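PDB 3A32: threonine--tRNA ligase catalytic subunit from Aeropyrum pernix, which catalyses the ATP-dependent attachment of threonine to tRNA(Thr), but probably cannot deacylate mischarged seryl-tRNA(Thr) because it lacks the editing domain. Local coordinates for residues V174-K186 with A231-I245. Sequence-based numbering, arbitrary orientation.
Sequences VIDVVYDVFEEMK and ALREAASRINEKYGI
Ala235 CB presses against Val178 CG1 at 3.5 Å, and Leu232 CD2, on the same helix as Ala235, meets that methyl too. The small Ala231 and Ala235 let the axes of 174-186 and 231-243 approach to 8.5 Å, crossing at -47°. Ile175 is a knob among Ala231, Glu234, Ala235 and Arg238; Tyr179, CG anti to the backbone N (chi1 -178°), is another among Ala235, Arg238, Ile239 and Lys242, its ring edge at the Ala235 carbonyl oxygen. Ile239 CG2 lies over one face of the Phe182 ring, 3.9 Å from its centroid. The Tyr243 ring meets Phe182 obliquely and carries Lys186 CE over a face; the Lys186 ammonium turns to Glu190. Glu183, bent at chi2 (-76°), takes Tyr243 OH on the syn lone pair of OE1 at 2.7 Å and Lys242 NZ on OE2 at 3.2 Å. A leucine in place of Tyr243 would probably leave Glu183 OE1 without this donor and Lys186 CE without its aromatic face. Asp176 OD1 lies 3.4 Å from Arg238 NH1, a salt bridge at the guanidinium edge; Ile175 CG2 sits over one face. Val174, Val178 and Leu232 also touch strand 273-284: helices packed on the largely antiparallel sheet of a class II synthetase catalytic domain.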
loop_
_atom_site.group_PDB
_atom_site.type_symbol
_atom_site.label_atom_id
_atom_site.label_comp_id
_atom_site.label_asym_id
_atom_site.label_seq_id
_atom_site.Cartn_x
_atom_site.Cartn_y
_atom_site.Cartn_z
ATOM N N VAL A 174 -16.628 -8.697 24.323
ATOM C CA VAL A 174 -16.855 -7.377 23.722
ATOM C C VAL A 174 -16.151 -6.256 24.511
ATOM O O VAL A 174 -15.535 -5.353 23.900
ATOM C CB VAL A 174 -18.378 -7.064 23.404
ATOM C CG1 VAL A 174 -19.244 -7.012 24.689
ATOM C CG2 VAL A 174 -18.532 -5.741 22.595
ATOM N N ILE A 175 -16.200 -6.328 25.841
ATOM C CA ILE A 175 -15.528 -5.330 26.684
ATOM C C ILE A 175 -14.005 -5.291 26.392
ATOM O O ILE A 175 -13.400 -4.200 26.233
ATOM C CB ILE A 175 -15.834 -5.546 28.218
ATOM C CG1 ILE A 175 -17.328 -5.294 28.539
ATOM C CG2 ILE A 175 -14.888 -4.714 29.094
ATOM C CD1 ILE A 175 -17.800 -5.791 29.951
ATOM N N ASP A 176 -13.399 -6.469 26.282
ATOM C CA ASP A 176 -11.968 -6.587 25.992
ATOM C C ASP A 176 -11.605 -6.007 24.607
ATOM O O ASP A 176 -10.538 -5.400 24.435
ATOM C CB ASP A 176 -11.555 -8.065 26.002
ATOM C CG ASP A 176 -11.361 -8.669 27.443
ATOM O OD1 ASP A 176 -11.342 -7.974 28.465
ATOM O OD2 ASP A 176 -11.245 -9.900 27.536
ATOM N N VAL A 177 -12.460 -6.257 23.616
ATOM C CA VAL A 177 -12.268 -5.756 22.286
ATOM C C VAL A 177 -12.290 -4.228 22.271
ATOM O O VAL A 177 -11.396 -3.591 21.686
ATOM C CB VAL A 177 -13.333 -6.357 21.325
ATOM C CG1 VAL A 177 -13.563 -5.449 20.136
ATOM C CG2 VAL A 177 -12.918 -7.807 20.875
ATOM N N VAL A 178 -13.281 -3.640 22.958
ATOM C CA VAL A 178 -13.388 -2.185 23.084
ATOM C C VAL A 178 -12.150 -1.585 23.727
ATOM O O VAL A 178 -11.597 -0.565 23.245
ATOM C CB VAL A 178 -14.728 -1.715 23.817
ATOM C CG1 VAL A 178 -14.779 -0.163 23.950
ATOM C CG2 VAL A 178 -15.922 -2.161 23.044
ATOM N N TYR A 179 -11.724 -2.211 24.830
ATOM C CA TYR A 179 -10.565 -1.778 25.559
ATOM C C TYR A 179 -9.307 -1.879 24.682
ATOM O O TYR A 179 -8.519 -0.942 24.627
ATOM C CB TYR A 179 -10.420 -2.592 26.854
ATOM C CG TYR A 179 -9.244 -2.145 27.681
ATOM C CD1 TYR A 179 -9.320 -0.991 28.494
ATOM C CD2 TYR A 179 -8.042 -2.852 27.628
ATOM C CE1 TYR A 179 -8.207 -0.570 29.218
ATOM C CE2 TYR A 179 -6.947 -2.455 28.362
ATOM C CZ TYR A 179 -7.037 -1.338 29.143
ATOM O OH TYR A 179 -5.908 -0.980 29.828
ATOM N N ASP A 180 -9.130 -3.011 24.003
ATOM C CA ASP A 180 -7.995 -3.252 23.148
ATOM C C ASP A 180 -7.857 -2.232 22.030
ATOM O O ASP A 180 -6.719 -1.868 21.671
ATOM C CB ASP A 180 -8.070 -4.651 22.533
ATOM C CG ASP A 180 -7.758 -5.789 23.577
ATOM O OD1 ASP A 180 -7.338 -5.505 24.713
ATOM O OD2 ASP A 180 -7.931 -6.976 23.231
ATOM N N VAL A 181 -9.002 -1.773 21.495
ATOM C CA VAL A 181 -8.994 -0.747 20.429
ATOM C C VAL A 181 -8.494 0.545 21.003
ATOM O O VAL A 181 -7.673 1.202 20.367
ATOM C CB VAL A 181 -10.356 -0.580 19.707
ATOM C CG1 VAL A 181 -10.330 0.634 18.728
ATOM C CG2 VAL A 181 -10.685 -1.872 18.927
ATOM N N PHE A 182 -8.911 0.873 22.236
ATOM C CA PHE A 182 -8.297 2.004 22.890
ATOM C C PHE A 182 -6.783 1.813 22.982
ATOM O O PHE A 182 -6.029 2.753 22.718
ATOM C CB PHE A 182 -8.857 2.296 24.305
ATOM C CG PHE A 182 -8.026 3.310 25.061
ATOM C CD1 PHE A 182 -8.226 4.673 24.878
ATOM C CD2 PHE A 182 -7.021 2.906 25.913
ATOM C CE1 PHE A 182 -7.434 5.627 25.560
ATOM C CE2 PHE A 182 -6.221 3.853 26.588
ATOM C CZ PHE A 182 -6.443 5.212 26.398
ATOM N N GLU A 183 -6.337 0.610 23.368
ATOM C CA GLU A 183 -4.890 0.361 23.560
ATOM C C GLU A 183 -4.144 0.456 22.214
ATOM O O GLU A 183 -3.034 0.934 22.156
ATOM C CB GLU A 183 -4.622 -0.994 24.239
ATOM C CG GLU A 183 -5.024 -1.071 25.706
ATOM C CD GLU A 183 -4.060 -0.351 26.690
ATOM O OE1 GLU A 183 -3.733 0.827 26.497
ATOM O OE2 GLU A 183 -3.622 -0.979 27.679
ATOM N N GLU A 184 -4.791 0.025 21.140
ATOM C CA GLU A 184 -4.242 0.191 19.803
ATOM C C GLU A 184 -4.058 1.665 19.417
ATOM O O GLU A 184 -3.024 2.049 18.909
ATOM C CB GLU A 184 -5.157 -0.545 18.805
ATOM C CG GLU A 184 -5.029 -2.044 18.957
ATOM C CD GLU A 184 -6.132 -2.825 18.349
ATOM O OE1 GLU A 184 -7.002 -2.285 17.634
ATOM O OE2 GLU A 184 -6.114 -4.039 18.579
ATOM N N MET A 185 -5.072 2.485 19.685
ATOM C CA MET A 185 -5.041 3.913 19.379
ATOM C C MET A 185 -3.864 4.595 20.091
ATOM O O MET A 185 -3.110 5.371 19.478
ATOM C CB MET A 185 -6.400 4.547 19.755
ATOM C CG MET A 185 -6.487 6.084 19.537
ATOM S SD MET A 185 -5.631 6.993 20.858
ATOM C CE MET A 185 -6.287 6.288 22.393
ATOM N N LYS A 186 -3.702 4.280 21.376
ATOM C CA LYS A 186 -2.616 4.824 22.175
ATOM C C LYS A 186 -1.200 4.457 21.659
ATOM O O LYS A 186 -0.305 5.326 21.575
ATOM C CB LYS A 186 -2.821 4.374 23.614
ATOM C CG LYS A 186 -1.722 4.773 24.583
ATOM C CD LYS A 186 -2.264 4.655 25.951
ATOM C CE LYS A 186 -1.376 5.325 27.008
ATOM N NZ LYS A 186 0.050 4.809 27.023
ATOM N N ALA A 231 -21.020 -2.330 27.522
ATOM C CA ALA A 231 -19.621 -2.672 27.102
ATOM C C ALA A 231 -18.685 -1.433 27.100
ATOM O O ALA A 231 -17.542 -1.494 27.583
ATOM C CB ALA A 231 -19.597 -3.410 25.765
ATOM N N LEU A 232 -19.209 -0.300 26.618
ATOM C CA LEU A 232 -18.463 0.966 26.550
ATOM C C LEU A 232 -18.169 1.574 27.894
ATOM O O LEU A 232 -17.150 2.251 28.060
ATOM C CB LEU A 232 -19.219 1.990 25.683
ATOM C CG LEU A 232 -19.392 1.645 24.210
ATOM C CD1 LEU A 232 -20.397 2.606 23.522
ATOM C CD2 LEU A 232 -18.025 1.645 23.460
ATOM N N ARG A 233 -19.080 1.375 28.851
ATOM C CA ARG A 233 -18.903 1.901 30.193
ATOM C C ARG A 233 -17.826 1.147 30.947
ATOM O O ARG A 233 -16.954 1.769 31.549
ATOM C CB ARG A 233 -20.223 1.900 30.983
ATOM C CG ARG A 233 -21.170 2.973 30.549
ATOM C CD ARG A 233 -22.411 2.976 31.403
ATOM N NE ARG A 233 -23.340 3.974 30.917
ATOM C CZ ARG A 233 -24.571 3.701 30.513
ATOM N NH1 ARG A 233 -25.033 2.455 30.569
ATOM N NH2 ARG A 233 -25.358 4.674 30.090
ATOM N N GLU A 234 -17.865 -0.181 30.899
ATOM C CA GLU A 234 -16.830 -0.995 31.533
ATOM C C GLU A 234 -15.457 -0.766 30.936
ATOM O O GLU A 234 -14.495 -0.618 31.662
ATOM C CB GLU A 234 -17.165 -2.484 31.452
ATOM C CG GLU A 234 -18.363 -2.870 32.274
ATOM C CD GLU A 234 -18.104 -2.820 33.834
ATOM O OE1 GLU A 234 -16.968 -2.453 34.291
ATOM O OE2 GLU A 234 -19.070 -3.159 34.575
ATOM N N ALA A 235 -15.385 -0.746 29.606
ATOM C CA ALA A 235 -14.123 -0.495 28.910
ATOM C C ALA A 235 -13.538 0.872 29.293
ATOM O O ALA A 235 -12.361 0.956 29.670
ATOM C CB ALA A 235 -14.274 -0.645 27.361
ATOM N N ALA A 236 -14.382 1.903 29.245
ATOM C CA ALA A 236 -14.025 3.265 29.631
ATOM C C ALA A 236 -13.640 3.334 31.102
ATOM O O ALA A 236 -12.787 4.133 31.497
ATOM C CB ALA A 236 -15.194 4.218 29.370
ATOM N N SER A 237 -14.272 2.506 31.917
ATOM C CA SER A 237 -13.932 2.487 33.336
ATOM C C SER A 237 -12.553 1.870 33.531
ATOM O O SER A 237 -11.781 2.337 34.368
ATOM C CB SER A 237 -15.029 1.787 34.158
ATOM O OG SER A 237 -14.559 1.469 35.453
ATOM N N ARG A 238 -12.215 0.854 32.739
ATOM C CA ARG A 238 -10.831 0.334 32.732
ATOM C C ARG A 238 -9.812 1.329 32.207
ATOM O O ARG A 238 -8.697 1.422 32.733
ATOM C CB ARG A 238 -10.719 -0.975 31.963
ATOM C CG ARG A 238 -11.424 -2.082 32.682
ATOM C CD ARG A 238 -11.594 -3.309 31.817
ATOM N NE ARG A 238 -12.683 -4.105 32.380
ATOM C CZ ARG A 238 -12.973 -5.353 32.013
ATOM N NH1 ARG A 238 -12.268 -5.961 31.032
ATOM N NH2 ARG A 238 -13.989 -5.978 32.616
ATOM N N ILE A 239 -10.198 2.107 31.197
ATOM C CA ILE A 239 -9.301 3.110 30.666
ATOM C C ILE A 239 -9.022 4.151 31.755
ATOM O O ILE A 239 -7.866 4.504 31.986
ATOM C CB ILE A 239 -9.903 3.790 29.404
ATOM C CG1 ILE A 239 -9.995 2.792 28.249
ATOM C CG2 ILE A 239 -9.102 5.038 29.045
ATOM C CD1 ILE A 239 -10.883 3.262 27.123
ATOM N N ASN A 240 -10.084 4.627 32.422
ATOM C CA ASN A 240 -9.930 5.647 33.453
ATOM C C ASN A 240 -9.149 5.102 34.658
ATOM O O ASN A 240 -8.272 5.768 35.179
ATOM C CB ASN A 240 -11.277 6.227 33.879
ATOM C CG ASN A 240 -11.179 7.042 35.170
ATOM O OD1 ASN A 240 -11.274 6.494 36.277
ATOM N ND2 ASN A 240 -11.005 8.345 35.031
ATOM N N GLU A 241 -9.433 3.861 35.048
ATOM C CA GLU A 241 -8.715 3.262 36.146
ATOM C C GLU A 241 -7.257 3.206 35.809
ATOM O O GLU A 241 -6.454 3.512 36.658
ATOM C CB GLU A 241 -9.239 1.865 36.527
ATOM C CG GLU A 241 -8.776 1.461 37.959
ATOM C CD GLU A 241 -8.788 -0.046 38.204
ATOM O OE1 GLU A 241 -9.856 -0.691 37.974
ATOM O OE2 GLU A 241 -7.725 -0.582 38.637
ATOM N N LYS A 242 -6.911 2.827 34.571
ATOM C CA LYS A 242 -5.490 2.585 34.224
ATOM C C LYS A 242 -4.683 3.861 33.965
ATOM O O LYS A 242 -3.502 3.955 34.358
ATOM C CB LYS A 242 -5.355 1.621 33.041
ATOM C CG LYS A 242 -3.883 1.205 32.770
ATOM C CD LYS A 242 -3.706 0.223 31.605
ATOM C CE LYS A 242 -2.225 -0.107 31.369
ATOM N NZ LYS A 242 -1.931 -1.275 30.395
ATOM N N TYR A 243 -5.323 4.851 33.326
ATOM C CA TYR A 243 -4.620 6.060 32.912
ATOM C C TYR A 243 -5.129 7.365 33.508
ATOM O O TYR A 243 -4.538 8.464 33.275
ATOM C CB TYR A 243 -4.668 6.157 31.391
ATOM C CG TYR A 243 -4.080 4.970 30.688
ATOM C CD1 TYR A 243 -2.694 4.743 30.692
ATOM C CD2 TYR A 243 -4.891 4.071 30.019
ATOM C CE1 TYR A 243 -2.146 3.650 30.043
ATOM C CE2 TYR A 243 -4.357 2.980 29.386
ATOM C CZ TYR A 243 -2.989 2.789 29.384
ATOM O OH TYR A 243 -2.461 1.710 28.730
ATOM N N GLY A 244 -6.235 7.277 34.235
ATOM C CA GLY A 244 -6.800 8.458 34.915
ATOM C C GLY A 244 -7.379 9.374 33.863
ATOM O O GLY A 244 -7.597 10.547 34.130
ATOM N N ILE A 245 -7.617 8.810 32.661
ATOM C CA ILE A 245 -8.112 9.530 31.497
ATOM C C ILE A 245 -9.598 9.775 31.722
ATOM O O ILE A 245 -10.389 8.870 32.094
ATOM C CB ILE A 245 -7.862 8.745 30.140
ATOM C CG1 ILE A 245 -6.384 8.801 29.731
ATOM C CG2 ILE A 245 -8.776 9.258 29.013
ATOM C CD1 ILE A 245 -6.068 7.940 28.474
#